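PDB 5UGR: malyl-CoA lyase/beta-methylmalyl-CoA lyase from Methylobacterium extorquens, which is a magnesium-binding TIM-barrel protein of the HpcH/HpaI aldolase/citrate lyase family that forms an assembly of six chains. Local coordinates for residues A[167-172]-A[204-209]; A[143-148]-A[161-166]; A[237-242]-A[265-270]. All coordinates share one frame; numbering follows the deposited sequence.

How the interactions relate
Interactions 1 and 2 adjoin, their centres 9 Å apart, and share helix 165-172; interaction 3 touches neither, its centre 20 Å from that of interaction 1 and 21 Å from that of interaction 2. All three are mainly buried, but interaction 2 is the nearest to the centre of the chain, joining barrel strand 158-163 to helix 142-146 and to Val148 just beyond it. Interaction 1 is built from aromatic rings and alanine methyls, with the magnesium ligand Asp167 one residue before Tyr168. Interaction 2 relies on two methionines, a valine and a phenylalanine, while interaction 3 joins two outer helices through small aliphatic groups and one ring. Interactions 1 and 2 meet the second subunit, 1 and 3 the third.

Interaction 1. Residues A[167-172]-A[204-209]; sequences DYAAST and DPWLFA. With MG (magnesium ion), chain B.
Behind the magnesium site, helix 165-172 rests its Tyr168 and Ala169 side chains on Trp206 and Ala209 at the start of helix 207-220. The methyl of Ala209 lies 3.9 Å from Tyr168 CZ. It makes an off-centre CH-pi contact, CB standing 4.2 Å from the centroid of the Tyr168 ring and 29° off its normal. The other side of the ring is taken by Thr172 of its own helix, whose CG2 lies 3.7 Å above the plane near the rim, so the ring is held between two methyl groups. In Tyr168, CG anti to the backbone N (chi1 175°) sets the ring beside the carbonyl carbon, within reach of Ala209 CB. Trp206 CZ3 comes to the Tyr168 ring at its edge, 4.1 Å from CD2, and the two side chains run past each other in opposite directions. Ala169 fills in beside them, its CB 3.7 Å from Trp206 CH2.

In this TIM barrel, helix 165-172 directly follows strand 158-163, and its first part serves the metal: Asp167, one residue before Tyr168, binds magnesium through OD2 at 2.0 Å. Glu140, Asp45 and three waters complete the coordination, and Asp167 OD1 forms a salt bridge with Arg301 of the second subunit.

Trp206 is the N-cap residue of helix 207-220, placed in a type I turn from Asp204 to Leu207. An Asx turn steadies it: Trp206 N donates to Asp204 OD1 at 3.0 Å, meeting the oxygen 43° out of the carboxylate plane. Indole NE1 is bonded to Gly181 O, and Asp204 OD2 pairs with Arg244 in a salt bridge.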
loop_
_atom_site.group_PDB
_atom_site.type_symbol
_atom_site.label_atom_id
_atom_site.label_comp_id
_atom_site.label_asym_id
_atom_site.label_seq_id
_atom_site.Cartn_x
_atom_site.Cartn_y
_atom_site.Cartn_z
ATOM N N ASP A 167 18.762 -23.454 1.651
ATOM C CA ASP A 167 17.340 -23.391 2.025
ATOM C C ASP A 167 16.498 -22.658 0.988
ATOM O O ASP A 167 15.331 -23.028 0.730
ATOM C CB ASP A 167 17.120 -22.984 3.484
ATOM C CG ASP A 167 17.459 -24.131 4.453
ATOM O OD1 ASP A 167 17.470 -25.294 4.025
ATOM O OD2 ASP A 167 17.619 -23.855 5.651
ATOM N N TYR A 168 17.109 -21.662 0.336
ATOM C CA TYR A 168 16.424 -21.007 -0.760
ATOM C C TYR A 168 16.186 -21.977 -1.923
ATOM O O TYR A 168 15.080 -22.019 -2.500
ATOM C CB TYR A 168 17.206 -19.782 -1.234
ATOM C CG TYR A 168 16.655 -19.104 -2.439
ATOM C CD1 TYR A 168 15.624 -18.206 -2.329
ATOM C CD2 TYR A 168 17.171 -19.360 -3.692
ATOM C CE1 TYR A 168 15.124 -17.548 -3.436
ATOM C CE2 TYR A 168 16.662 -18.716 -4.834
ATOM C CZ TYR A 168 15.638 -17.817 -4.694
ATOM O OH TYR A 168 15.136 -17.142 -5.779
ATOM N N ALA A 169 17.215 -22.745 -2.264
ATOM C CA ALA A 169 17.064 -23.777 -3.297
ATOM C C ALA A 169 15.933 -24.733 -2.950
ATOM O O ALA A 169 15.123 -25.078 -3.785
ATOM C CB ALA A 169 18.395 -24.495 -3.472
ATOM N N ALA A 170 15.888 -25.173 -1.680
ATOM C CA ALA A 170 14.827 -26.100 -1.283
ATOM C C ALA A 170 13.437 -25.481 -1.444
ATOM O O ALA A 170 12.498 -26.094 -1.931
ATOM C CB ALA A 170 15.049 -26.581 0.140
ATOM N N SER A 171 13.323 -24.221 -1.049
ATOM C CA SER A 171 12.064 -23.490 -1.105
ATOM C C SER A 171 11.591 -23.290 -2.553
ATOM O O SER A 171 10.392 -23.298 -2.832
ATOM C CB SER A 171 12.211 -22.114 -0.405
ATOM O OG SER A 171 11.011 -21.388 -0.404
ATOM N N THR A 172 12.540 -23.065 -3.456
ATOM C CA THR A 172 12.190 -22.832 -4.862
ATOM C C THR A 172 12.078 -24.133 -5.672
ATOM O O THR A 172 11.651 -24.131 -6.840
ATOM C CB THR A 172 13.165 -21.861 -5.564
ATOM O OG1 THR A 172 14.516 -22.312 -5.435
ATOM C CG2 THR A 172 13.021 -20.412 -5.041
ATOM N N ASP A 204 24.492 -18.406 -13.898
ATOM C CA ASP A 204 24.571 -18.330 -12.431
ATOM C C ASP A 204 23.177 -18.554 -11.863
ATOM O O ASP A 204 22.346 -17.659 -11.914
ATOM C CB ASP A 204 25.118 -16.965 -12.035
ATOM C CG ASP A 204 25.267 -16.769 -10.545
ATOM O OD1 ASP A 204 24.809 -17.609 -9.760
ATOM O OD2 ASP A 204 25.851 -15.720 -10.182
ATOM N N PRO A 205 22.936 -19.715 -11.210
ATOM C CA PRO A 205 21.591 -20.007 -10.708
ATOM C C PRO A 205 21.135 -19.092 -9.587
ATOM O O PRO A 205 19.942 -19.041 -9.288
ATOM C CB PRO A 205 21.687 -21.439 -10.194
ATOM C CG PRO A 205 23.099 -21.726 -10.113
ATOM C CD PRO A 205 23.898 -20.767 -10.908
ATOM N N TRP A 206 22.077 -18.397 -8.956
ATOM C CA TRP A 206 21.773 -17.533 -7.819
ATOM C C TRP A 206 21.847 -16.047 -8.155
ATOM O O TRP A 206 21.702 -15.216 -7.252
ATOM C CB TRP A 206 22.660 -17.881 -6.603
ATOM C CG TRP A 206 22.895 -19.348 -6.437
ATOM C CD1 TRP A 206 24.097 -20.006 -6.570
ATOM C CD2 TRP A 206 21.891 -20.367 -6.264
ATOM N NE1 TRP A 206 23.895 -21.349 -6.420
ATOM C CE2 TRP A 206 22.555 -21.604 -6.242
ATOM C CE3 TRP A 206 20.519 -20.342 -6.049
ATOM C CZ2 TRP A 206 21.862 -22.814 -6.110
ATOM C CZ3 TRP A 206 19.849 -21.555 -5.933
ATOM C CH2 TRP A 206 20.525 -22.753 -5.969
ATOM N N LEU A 207 22.056 -15.704 -9.431
ATOM C CA LEU A 207 22.196 -14.298 -9.852
ATOM C C LEU A 207 20.984 -13.495 -9.437
ATOM O O LEU A 207 21.107 -12.407 -8.844
ATOM C CB LEU A 207 22.420 -14.230 -11.371
ATOM C CG LEU A 207 22.672 -12.850 -11.960
ATOM C CD1 LEU A 207 23.484 -12.986 -13.247
ATOM C CD2 LEU A 207 21.400 -12.051 -12.195
ATOM N N PHE A 208 19.784 -13.995 -9.748
ATOM C CA PHE A 208 18.599 -13.231 -9.411
ATOM C C PHE A 208 18.451 -12.964 -7.918
ATOM O O PHE A 208 18.278 -11.824 -7.459
ATOM C CB PHE A 208 17.350 -13.904 -10.007
ATOM C CG PHE A 208 16.074 -13.122 -9.717
ATOM C CD1 PHE A 208 15.333 -13.329 -8.534
ATOM C CD2 PHE A 208 15.654 -12.151 -10.582
ATOM C CE1 PHE A 208 14.190 -12.624 -8.283
ATOM C CE2 PHE A 208 14.510 -11.421 -10.315
ATOM C CZ PHE A 208 13.763 -11.659 -9.178
ATOM N N ALA A 209 18.566 -14.038 -7.156
ATOM C CA ALA A 209 18.456 -13.965 -5.716
ATOM C C ALA A 209 19.479 -13.034 -5.088
ATOM O O ALA A 209 19.154 -12.169 -4.256
ATOM C CB ALA A 209 18.581 -15.356 -5.112
HETATM MG MG MG B . 18.038 -22.503 7.082
HETATM O O HOH W 1 19.910 -22.038 6.324
HETATM O O HOH W 2 16.214 -23.072 8.008
HETATM O O HOH W 3 18.358 -21.202 8.643
#

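Interaction 2. Residues A[143-148]-A[161-166]; sequences LGMANV and MSFGVA
Leu143 O takes two N-H groups of Asn147: ND2 of the side-chain amide at 3.0 Å, tilted 30° from the carbonyl plane, and the backbone N in a weak bond. ND2 is also bonded to Tyr220 OH of the second subunit, so this amide links the residue that follows helix 142-146 to that subunit. From the same segment, Val148 and Met145 carry the contact with strand 158-163. Val148 CG2, anti to the backbone N, meets Met161 SD at 3.8 Å, the two side chains crossing at a slant. Met161 was modelled in two conformers, so this pairing holds for the one described here. The Met145 chain, CG anti to the backbone N, is kinked at chi2 and chi3 (61° and 67°), which brings CE to 4.3 Å from Phe163 CE1. This is looser packing than at Val148. Phe163 has Val165 CA 3.8 Å above one face, toward the rim, where the chain turns through the inverse gamma turn at Gly164 into helix 165-172; Tyr168 meets the ring edge-to-face.

The contact belongs to a beta-alpha-beta crossover from strand 134-139 to its parallel neighbour 158-163. Met145 and Val148 also touch Ile139 of the former strand, and helix 207-220 closes over the contact with Ala209, Arg212 and Cys217.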
loop_
_atom_site.group_PDB
_atom_site.type_symbol
_atom_site.label_atom_id
_atom_site.label_comp_id
_atom_site.label_asym_id
_atom_site.label_seq_id
_atom_site.Cartn_x
_atom_site.Cartn_y
_atom_site.Cartn_z
ATOM N N LEU A 143 9.370 -16.946 -0.075
ATOM C CA LEU A 143 8.554 -15.915 0.595
ATOM C C LEU A 143 9.374 -14.734 1.016
ATOM O O LEU A 143 8.983 -13.565 0.758
ATOM C CB LEU A 143 7.776 -16.478 1.804
ATOM C CG LEU A 143 6.761 -15.552 2.529
ATOM C CD1 LEU A 143 5.643 -15.081 1.619
ATOM C CD2 LEU A 143 6.241 -16.234 3.781
ATOM N N GLY A 144 10.494 -14.986 1.693
ATOM C CA GLY A 144 11.348 -13.884 2.084
ATOM C C GLY A 144 11.898 -13.116 0.883
ATOM O O GLY A 144 11.971 -11.875 0.894
ATOM N N MET A 145 12.305 -13.849 -0.167
ATOM C CA MET A 145 12.801 -13.176 -1.360
ATOM C C MET A 145 11.732 -12.289 -1.984
ATOM O O MET A 145 12.030 -11.201 -2.485
ATOM C CB MET A 145 13.309 -14.211 -2.360
ATOM C CG MET A 145 14.013 -13.625 -3.542
ATOM S SD MET A 145 15.517 -12.661 -3.185
ATOM C CE MET A 145 16.601 -13.941 -2.577
ATOM N N ALA A 146 10.489 -12.756 -1.997
ATOM C CA ALA A 146 9.373 -11.968 -2.553
ATOM C C ALA A 146 9.029 -10.690 -1.771
ATOM O O ALA A 146 8.389 -9.776 -2.303
ATOM C CB ALA A 146 8.152 -12.851 -2.638
ATOM N N ASN A 147 9.504 -10.605 -0.502
ATOM C CA ASN A 147 9.248 -9.510 0.386
ATOM C C ASN A 147 10.535 -8.823 0.853
ATOM O O ASN A 147 10.510 -8.055 1.819
ATOM C CB ASN A 147 8.406 -9.979 1.579
ATOM C CG ASN A 147 7.025 -10.382 1.142
ATOM O OD1 ASN A 147 6.222 -9.520 0.793
ATOM N ND2 ASN A 147 6.749 -11.631 1.142
ATOM N N VAL A 148 11.650 -9.042 0.134
ATOM C CA VAL A 148 12.940 -8.644 0.695
ATOM C C VAL A 148 13.095 -7.145 0.869
ATOM O O VAL A 148 13.712 -6.688 1.843
ATOM C CB VAL A 148 14.099 -9.261 -0.122
ATOM C CG1 VAL A 148 14.185 -8.760 -1.548
ATOM C CG2 VAL A 148 15.424 -9.169 0.622
ATOM N N MET A 161 21.672 -8.803 5.893
ATOM C CA MET A 161 20.884 -9.930 5.390
ATOM C C MET A 161 21.859 -10.966 4.845
ATOM O O MET A 161 22.813 -10.594 4.132
ATOM C CB MET A 161 19.909 -9.516 4.266
ATOM C CG MET A 161 19.147 -8.224 4.479
ATOM S SD MET A 161 17.947 -7.819 3.163
ATOM C CE MET A 161 16.544 -7.906 4.241
ATOM N N SER A 162 21.589 -12.243 5.186
ATOM C CA SER A 162 22.338 -13.340 4.609
ATOM C C SER A 162 21.467 -14.100 3.611
ATOM O O SER A 162 20.309 -14.372 3.917
ATOM C CB SER A 162 22.797 -14.332 5.672
ATOM O OG SER A 162 23.910 -13.855 6.442
ATOM N N PHE A 163 22.072 -14.451 2.446
ATOM C CA PHE A 163 21.421 -15.276 1.438
ATOM C C PHE A 163 21.645 -16.727 1.771
ATOM O O PHE A 163 22.731 -17.273 1.562
ATOM C CB PHE A 163 21.902 -14.904 0.071
ATOM C CG PHE A 163 21.402 -15.795 -1.000
ATOM C CD1 PHE A 163 20.050 -16.043 -1.108
ATOM C CD2 PHE A 163 22.298 -16.481 -1.845
ATOM C CE1 PHE A 163 19.586 -16.930 -2.088
ATOM C CE2 PHE A 163 21.821 -17.337 -2.839
ATOM C CZ PHE A 163 20.489 -17.577 -2.931
ATOM N N GLY A 164 20.582 -17.383 2.270
ATOM C CA GLY A 164 20.652 -18.801 2.633
ATOM C C GLY A 164 20.434 -19.681 1.434
ATOM O O GLY A 164 19.322 -20.187 1.203
ATOM N N VAL A 165 21.487 -19.881 0.659
ATOM C CA VAL A 165 21.373 -20.513 -0.662
ATOM C C VAL A 165 20.761 -21.908 -0.650
ATOM O O VAL A 165 19.988 -22.242 -1.548
ATOM C CB VAL A 165 22.721 -20.442 -1.432
ATOM C CG1 VAL A 165 23.790 -21.269 -0.725
ATOM C CG2 VAL A 165 22.528 -20.886 -2.889
ATOM N N ALA A 166 21.130 -22.742 0.314
ATOM C CA ALA A 166 20.620 -24.125 0.272
ATOM C C ALA A 166 19.148 -24.216 0.626
ATOM O O ALA A 166 18.325 -24.929 -0.032
ATOM C CB ALA A 166 21.449 -25.025 1.185
#

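Interaction 3. Residues A[237-242]-A[265-270]; sequences GYTSAA and NEVFTP
Ala242 of helix 235-248 packs against Val267 and Phe268 of helix 259-268, two neighbouring helices on the outside of the TIM barrel that flank the last strand of the barrel, 252-255, which they precede and follow in the chain. The tight part centres on the Ala242 methyl, which lies 3.9 Å from both Val267 CG1 and Phe268 CE2. Small as it is, this side chain lets the backbones come close, with CA of Ala242 and CA of Val267 6.7 Å apart. Ala242 O approaches the Phe268 ring obliquely, 3.5 Å from CZ. Val267 CG1, anti to the backbone N (chi1 165°), is turned over the centre of the Phe268 ring, 3.9 Å above its plane, so the methyl supports the ring as well as the neighbouring helix. Lys253 of the strand touches both Ala242 and Phe268.

Toward solvent the packing thins: partly exposed Thr239 meets Val267 only through its CG2, 4.3 Å from Val267 CG2, while its OG1 bonds back to Pro235 O. Val267 O accepts a hydrogen bond from Arg175 of the third subunit. In the same segment, Thr269 OG1 donates to Asn265 O at 2.6 Å.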
loop_
_atom_site.group_PDB
_atom_site.type_symbol
_atom_site.label_atom_id
_atom_site.label_comp_id
_atom_site.label_asym_id
_atom_site.label_seq_id
_atom_site.Cartn_x
_atom_site.Cartn_y
_atom_site.Cartn_z
ATOM N N GLY A 237 36.470 -23.443 -5.924
ATOM C CA GLY A 237 35.074 -23.146 -6.102
ATOM C C GLY A 237 34.538 -22.156 -5.063
ATOM O O GLY A 237 33.726 -21.266 -5.385
ATOM N N TYR A 238 34.971 -22.288 -3.809
ATOM C CA TYR A 238 34.583 -21.333 -2.771
ATOM C C TYR A 238 35.031 -19.951 -3.183
ATOM O O TYR A 238 34.235 -18.975 -3.101
ATOM C CB TYR A 238 35.175 -21.700 -1.412
ATOM C CG TYR A 238 34.751 -20.795 -0.309
ATOM C CD1 TYR A 238 35.380 -19.566 -0.076
ATOM C CD2 TYR A 238 33.671 -21.115 0.505
ATOM C CE1 TYR A 238 34.937 -18.705 0.928
ATOM C CE2 TYR A 238 33.232 -20.242 1.504
ATOM C CZ TYR A 238 33.866 -19.058 1.725
ATOM O OH TYR A 238 33.408 -18.186 2.695
ATOM N N THR A 239 36.310 -19.834 -3.552
ATOM C CA THR A 239 36.901 -18.545 -3.878
ATOM C C THR A 239 36.201 -17.929 -5.096
ATOM O O THR A 239 35.924 -16.724 -5.128
ATOM C CB THR A 239 38.407 -18.676 -4.106
ATOM O OG1 THR A 239 39.007 -19.050 -2.855
ATOM C CG2 THR A 239 39.014 -17.379 -4.543
ATOM N N SER A 240 35.882 -18.750 -6.106
ATOM C CA SER A 240 35.137 -18.246 -7.249
ATOM C C SER A 240 33.770 -17.685 -6.825
ATOM O O SER A 240 33.382 -16.583 -7.219
ATOM C CB SER A 240 34.951 -19.343 -8.314
ATOM O OG SER A 240 34.001 -18.965 -9.286
ATOM N N ALA A 241 33.033 -18.435 -6.024
ATOM C CA ALA A 241 31.731 -17.989 -5.558
ATOM C C ALA A 241 31.839 -16.682 -4.750
ATOM O O ALA A 241 31.026 -15.759 -4.905
ATOM C CB ALA A 241 31.072 -19.056 -4.688
ATOM N N ALA A 242 32.851 -16.630 -3.873
ATOM C CA ALA A 242 33.087 -15.437 -3.060
ATOM C C ALA A 242 33.442 -14.233 -3.919
ATOM O O ALA A 242 32.878 -13.141 -3.675
ATOM C CB ALA A 242 34.168 -15.707 -2.038
ATOM N N ASN A 265 38.008 -14.052 4.423
ATOM C CA ASN A 265 38.712 -12.854 4.834
ATOM C C ASN A 265 39.529 -12.220 3.739
ATOM O O ASN A 265 39.601 -10.974 3.632
ATOM C CB ASN A 265 39.565 -13.131 6.049
ATOM C CG ASN A 265 38.725 -13.258 7.348
ATOM O OD1 ASN A 265 37.572 -12.859 7.416
ATOM N ND2 ASN A 265 39.320 -13.839 8.377
ATOM N N GLU A 266 40.189 -13.051 2.938
ATOM C CA GLU A 266 41.033 -12.506 1.870
ATOM C C GLU A 266 40.182 -11.835 0.778
ATOM O O GLU A 266 40.493 -10.737 0.324
ATOM C CB GLU A 266 41.863 -13.624 1.224
ATOM C CG GLU A 266 42.713 -13.111 0.050
ATOM C CD GLU A 266 43.967 -13.960 -0.219
ATOM O OE1 GLU A 266 43.831 -15.196 -0.410
ATOM O OE2 GLU A 266 45.090 -13.376 -0.244
ATOM N N VAL A 267 39.093 -12.505 0.352
ATOM C CA VAL A 267 38.319 -11.993 -0.769
ATOM C C VAL A 267 37.634 -10.677 -0.409
ATOM O O VAL A 267 37.638 -9.748 -1.240
ATOM C CB VAL A 267 37.266 -13.028 -1.207
ATOM C CG1 VAL A 267 36.214 -12.405 -2.109
ATOM C CG2 VAL A 267 37.953 -14.177 -1.911
ATOM N N PHE A 268 37.076 -10.574 0.813
ATOM C CA PHE A 268 36.236 -9.442 1.175
ATOM C C PHE A 268 36.977 -8.300 1.888
ATOM O O PHE A 268 36.352 -7.326 2.325
ATOM C CB PHE A 268 35.030 -9.913 2.003
ATOM C CG PHE A 268 34.084 -10.800 1.231
ATOM C CD1 PHE A 268 33.174 -10.248 0.350
ATOM C CD2 PHE A 268 34.145 -12.157 1.328
ATOM C CE1 PHE A 268 32.313 -11.060 -0.365
ATOM C CE2 PHE A 268 33.291 -12.970 0.618
ATOM C CZ PHE A 268 32.389 -12.430 -0.269
ATOM N N THR A 269 38.302 -8.414 2.005
ATOM C CA THR A 269 39.110 -7.255 2.375
ATOM C C THR A 269 38.918 -6.172 1.280
ATOM O O THR A 269 39.099 -6.451 0.114
ATOM C CB THR A 269 40.543 -7.710 2.517
ATOM O OG1 THR A 269 40.625 -8.566 3.667
ATOM C CG2 THR A 269 41.478 -6.506 2.760
ATOM N N PRO A 270 38.595 -4.921 1.660
ATOM C CA PRO A 270 38.488 -3.881 0.606
ATOM C C PRO A 270 39.834 -3.581 -0.048
ATOM O O PRO A 270 40.874 -3.754 0.596
ATOM C CB PRO A 270 37.951 -2.654 1.354
ATOM C CG PRO A 270 38.195 -2.926 2.795
ATOM C CD PRO A 270 38.245 -4.409 2.984
#